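Local coordinates for alcohol oxidase (Myceliophthora thermophila, PDB 6F74), which is a VAO-type flavoprotein that binds FAD and probably oxidises its substrate at the expense of molecular oxygen, at residues Ala313-Ile318 / Thr406-Glu411; Pro342-Asn347 / Ala390-Ala395. All coordinates share one frame; numbering follows the deposited sequence.

Contact 1. Residues Ala313-Ile318 / Thr406-Glu411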
# COMPACT_ATOMS: atom_id res chain seq x y z
N ALA A 313 -1.06 -24.02 -5.46
CA ALA A 313 -1.05 -22.85 -6.31
C ALA A 313 -1.43 -23.23 -7.73
O ALA A 313 -1.08 -24.31 -8.20
CB ALA A 313 0.34 -22.22 -6.30
N HIS A 314 -2.13 -22.32 -8.40
CA HIS A 314 -2.56 -22.49 -9.78
C HIS A 314 -1.92 -21.41 -10.63
O HIS A 314 -2.19 -20.25 -10.42
CB HIS A 314 -4.08 -22.34 -9.88
CG HIS A 314 -4.62 -22.45 -11.27
ND1 HIS A 314 -5.47 -21.53 -11.81
CD2 HIS A 314 -4.45 -23.41 -12.21
CE1 HIS A 314 -5.80 -21.90 -13.04
NE2 HIS A 314 -5.19 -23.04 -13.30
N ARG A 315 -1.08 -21.80 -11.58
CA ARG A 315 -0.48 -20.85 -12.50
C ARG A 315 -1.21 -20.89 -13.84
O ARG A 315 -1.24 -21.92 -14.49
CB ARG A 315 1.02 -21.12 -12.64
CG ARG A 315 1.81 -20.78 -11.35
CD ARG A 315 2.08 -19.27 -11.21
NE ARG A 315 3.06 -19.00 -10.13
CZ ARG A 315 4.36 -18.70 -10.32
NH1 ARG A 315 4.92 -18.59 -11.54
NH2 ARG A 315 5.15 -18.45 -9.27
N LEU A 316 -1.80 -19.78 -14.24
CA LEU A 316 -2.56 -19.72 -15.49
C LEU A 316 -1.94 -18.68 -16.39
O LEU A 316 -1.60 -17.62 -15.93
CB LEU A 316 -4.03 -19.32 -15.24
CG LEU A 316 -4.95 -19.17 -16.47
CD1 LEU A 316 -5.25 -20.51 -17.13
CD2 LEU A 316 -6.25 -18.50 -16.07
N ALA A 317 -1.84 -18.97 -17.67
CA ALA A 317 -1.36 -18.01 -18.64
C ALA A 317 -2.15 -18.13 -19.93
O ALA A 317 -2.44 -19.24 -20.39
CB ALA A 317 0.12 -18.20 -18.90
N ILE A 318 -2.48 -16.99 -20.48
CA ILE A 318 -3.36 -16.87 -21.65
C ILE A 318 -2.71 -15.90 -22.61
O ILE A 318 -2.40 -14.77 -22.22
CB ILE A 318 -4.74 -16.28 -21.29
CG1 ILE A 318 -5.37 -17.02 -20.11
CG2 ILE A 318 -5.64 -16.27 -22.51
CD1 ILE A 318 -6.64 -16.41 -19.57
N THR A 406 -2.31 -22.10 -20.77
CA THR A 406 -1.53 -23.05 -20.02
C THR A 406 -1.95 -22.95 -18.57
O THR A 406 -2.28 -21.86 -18.08
CB THR A 406 -0.01 -22.82 -20.12
OG1 THR A 406 0.29 -21.46 -19.83
CG2 THR A 406 0.48 -23.15 -21.51
N SER A 407 -1.91 -24.08 -17.90
CA SER A 407 -2.52 -24.21 -16.60
C SER A 407 -1.76 -25.26 -15.85
O SER A 407 -1.74 -26.41 -16.28
CB SER A 407 -3.98 -24.65 -16.77
OG SER A 407 -4.61 -24.76 -15.53
N THR A 408 -1.12 -24.89 -14.75
CA THR A 408 -0.39 -25.86 -13.94
C THR A 408 -0.65 -25.65 -12.46
O THR A 408 -1.06 -24.57 -12.04
CB THR A 408 1.12 -25.76 -14.20
OG1 THR A 408 1.61 -24.47 -13.79
CG2 THR A 408 1.43 -25.98 -15.66
N PHE A 409 -0.40 -26.70 -11.68
CA PHE A 409 -0.61 -26.68 -10.24
C PHE A 409 0.66 -27.10 -9.54
O PHE A 409 1.38 -27.95 -10.04
CB PHE A 409 -1.72 -27.64 -9.85
CG PHE A 409 -3.05 -27.28 -10.46
CD1 PHE A 409 -3.39 -27.71 -11.73
CD2 PHE A 409 -3.96 -26.51 -9.76
CE1 PHE A 409 -4.60 -27.38 -12.29
CE2 PHE A 409 -5.18 -26.18 -10.31
CZ PHE A 409 -5.51 -26.61 -11.58
N ALA A 410 0.93 -26.47 -8.41
CA ALA A 410 2.05 -26.83 -7.54
C ALA A 410 1.53 -26.98 -6.13
O ALA A 410 0.86 -26.09 -5.62
CB ALA A 410 3.12 -25.76 -7.60
N GLU A 411 1.84 -28.12 -5.49
CA GLU A 411 1.38 -28.41 -4.12
C GLU A 411 2.51 -28.12 -3.14
O GLU A 411 3.67 -28.41 -3.45
CB GLU A 411 0.90 -29.85 -3.98
CG GLU A 411 0.01 -30.05 -2.75
CD GLU A 411 -0.74 -31.38 -2.75
OE1 GLU A 411 -1.46 -31.62 -3.73
OE2 GLU A 411 -0.64 -32.18 -1.75
O HOH W 1 0.57 -21.84 -16.72
O HOH W 2 -0.08 -19.68 -22.30
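The carbonyl oxygen of R315 is gripped from several directions: T408 N donates to R315 O at 3.0 Å, water 1 donates to it as well, and the CA-H of S407 makes a weaker approach. The contact illustrates how the outermost pair of an antiparallel sheet is held, here strands 311-320 and 403-412 of the seven-stranded sheet of what is, as in VAO-family relatives, probably the substrate or cap domain. In the reverse direction R315 N reaches T408 O at 2.8 Å, and the A313-A410 and A317-T406 pairs likewise exchange two backbone bonds each.

On the face bearing R315, waters 1 and 2 join the hydroxyl of T406 to the backbone oxygens of R315 and A317, the second only weakly to A317. The guanidinium of R315 leads away, its NE in a salt bridge with E422. Nearer the backbone, R315 CB lies 3.6 Å from T408 OG1. On the opposite face H314 and F409 form an offset stack, planes at 29° and centroids 4.7 Å apart. A chi1 of 178° sets H314 CG anti to the backbone N. H314 CD2 sits over the phenyl face, offset toward the rim, 3.4 Å from both CZ and CE2 of F409. In the imidazole plane, H314 NE2 hydrogen-bonds S407 OG at 2.9 Å.

Contact 2. Residues Pro342-Asn347 / Ala390-Ala395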
# COMPACT_ATOMS: atom_id res chain seq x y z
N PRO A 342 -15.94 -14.48 -8.62
CA PRO A 342 -16.68 -14.68 -7.37
C PRO A 342 -16.88 -16.15 -7.02
O PRO A 342 -16.77 -16.51 -5.85
CB PRO A 342 -18.00 -13.94 -7.61
CG PRO A 342 -17.65 -12.90 -8.61
CD PRO A 342 -16.64 -13.54 -9.52
N ALA A 343 -17.19 -16.97 -8.02
CA ALA A 343 -17.29 -18.41 -7.81
C ALA A 343 -15.98 -18.98 -7.27
O ALA A 343 -15.96 -19.73 -6.30
CB ALA A 343 -17.67 -19.12 -9.12
N LEU A 344 -14.89 -18.58 -7.90
CA LEU A 344 -13.56 -18.96 -7.43
C LEU A 344 -13.33 -18.53 -5.97
O LEU A 344 -12.90 -19.34 -5.14
CB LEU A 344 -12.48 -18.44 -8.35
CG LEU A 344 -12.06 -19.45 -9.41
CD1 LEU A 344 -13.22 -19.93 -10.28
CD2 LEU A 344 -10.94 -18.86 -10.26
N SER A 345 -13.66 -17.28 -5.67
CA SER A 345 -13.55 -16.79 -4.32
C SER A 345 -14.38 -17.62 -3.34
O SER A 345 -13.88 -17.98 -2.27
CB SER A 345 -13.95 -15.33 -4.22
OG SER A 345 -13.69 -14.84 -2.93
N ASN A 346 -15.63 -17.91 -3.70
CA ASN A 346 -16.48 -18.79 -2.89
C ASN A 346 -15.91 -20.20 -2.65
O ASN A 346 -16.19 -20.82 -1.65
CB ASN A 346 -17.86 -18.93 -3.54
CG ASN A 346 -18.81 -19.70 -2.67
OD1 ASN A 346 -18.68 -19.66 -1.44
ND2 ASN A 346 -19.77 -20.45 -3.29
N ASN A 347 -15.11 -20.68 -3.60
CA ASN A 347 -14.42 -21.95 -3.49
C ASN A 347 -13.09 -21.88 -2.73
O ASN A 347 -12.33 -22.85 -2.79
CB ASN A 347 -14.17 -22.52 -4.92
CG ASN A 347 -15.44 -22.83 -5.68
OD1 ASN A 347 -16.50 -22.97 -5.08
ND2 ASN A 347 -15.34 -22.96 -7.01
N ALA A 390 -12.25 -24.94 -11.43
CA ALA A 390 -12.96 -25.52 -12.53
C ALA A 390 -13.92 -24.54 -13.18
O ALA A 390 -13.93 -24.47 -14.40
CB ALA A 390 -13.67 -26.81 -12.12
N PRO A 391 -14.71 -23.76 -12.39
CA PRO A 391 -15.62 -22.84 -13.07
C PRO A 391 -14.91 -21.93 -14.08
O PRO A 391 -15.46 -21.69 -15.16
CB PRO A 391 -16.23 -22.04 -11.91
CG PRO A 391 -16.12 -22.96 -10.73
CD PRO A 391 -14.78 -23.60 -10.93
N LEU A 392 -13.70 -21.50 -13.75
CA LEU A 392 -12.86 -20.73 -14.68
C LEU A 392 -12.31 -21.53 -15.85
O LEU A 392 -12.42 -21.08 -16.99
CB LEU A 392 -11.68 -20.05 -13.95
CG LEU A 392 -10.76 -19.19 -14.85
CD1 LEU A 392 -11.49 -18.13 -15.65
CD2 LEU A 392 -9.69 -18.58 -13.97
N MET A 393 -11.70 -22.68 -15.61
CA MET A 393 -11.14 -23.49 -16.74
C MET A 393 -12.20 -23.99 -17.70
O MET A 393 -11.99 -24.00 -18.92
CB MET A 393 -10.28 -24.65 -16.21
CG MET A 393 -9.17 -24.20 -15.26
SD MET A 393 -8.05 -22.97 -15.96
CE MET A 393 -8.73 -21.45 -15.48
N ASN A 394 -13.36 -24.33 -17.15
CA ASN A 394 -14.50 -24.71 -17.97
C ASN A 394 -14.94 -23.55 -18.85
O ASN A 394 -15.25 -23.76 -20.03
CB ASN A 394 -15.67 -25.19 -17.11
CG ASN A 394 -15.37 -26.49 -16.36
OD1 ASN A 394 -14.46 -27.25 -16.69
ND2 ASN A 394 -16.20 -26.79 -15.37
N ALA A 395 -14.98 -22.34 -18.30
CA ALA A 395 -15.41 -21.18 -19.09
C ALA A 395 -14.40 -20.84 -20.15
O ALA A 395 -14.77 -20.36 -21.22
CB ALA A 395 -15.69 -19.98 -18.21
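This is an apolar helix-helix contact in the layer outside the seven-stranded antiparallel sheet, where the C-terminal end of helix 328-346 runs antiparallel to helix 382-396. The short axes approach to 9.4 Å with their directions 150° apart, and no hydrogen bond crosses between the two segments. L344 has the largest share of the buried surface, followed by P391. The two methyls of L344 divide the work: CD1 faces the start of the partner turn, 3.8 Å from L392 N and 4.0 Å from P391 CB, while L344 CD2 meets L392 CD2 at 3.9 Å. The side chains of L344 and L392 cross at about a right angle, and L392 in turn rests on L337 of the first helix and L316 of the sheet. An alanine at L344 would probably open a gap beside P391 and L392, leaving the methyl of L392 CD2 without this neighbour.

P391 has no N-H to give to the preceding turn, and the helix is kinked there. Its CB points toward the other helix. A343 CB lies 4.3 Å from P391 CB, a looser touch. N347, the first residue to leave the helix, is anchored by a hydrogen bond from its side-chain ND2 to A388 O. The same nitrogen meets the proline tip to tip, N347 ND2 standing 3.8 Å from P391 CG.

Overall arrangement
From the N terminus, strand 311-320 comes first and leads into helix 328-346; strands 349-356 and 370-378 follow, then helix 382-396 and strand 403-412. Contact 2 joins the two helices and closes a loop of 42 residues. Contact 1 joins strands 311-320 and 403-412, the first and last elements of this run, and closes a loop of 87, so contact 2 is nested inside it. Strand 370-378 pairs with the other edge of 311-320, placing 403-412 at the border of the sheet. The centres of the contacts lie about 14 Å apart. M393 packs on H314, L316 and S407, and its neighbour L392 also rests on L316. Helix pair and sheet edge are thus tied into one two-layer unit, away from the FAD.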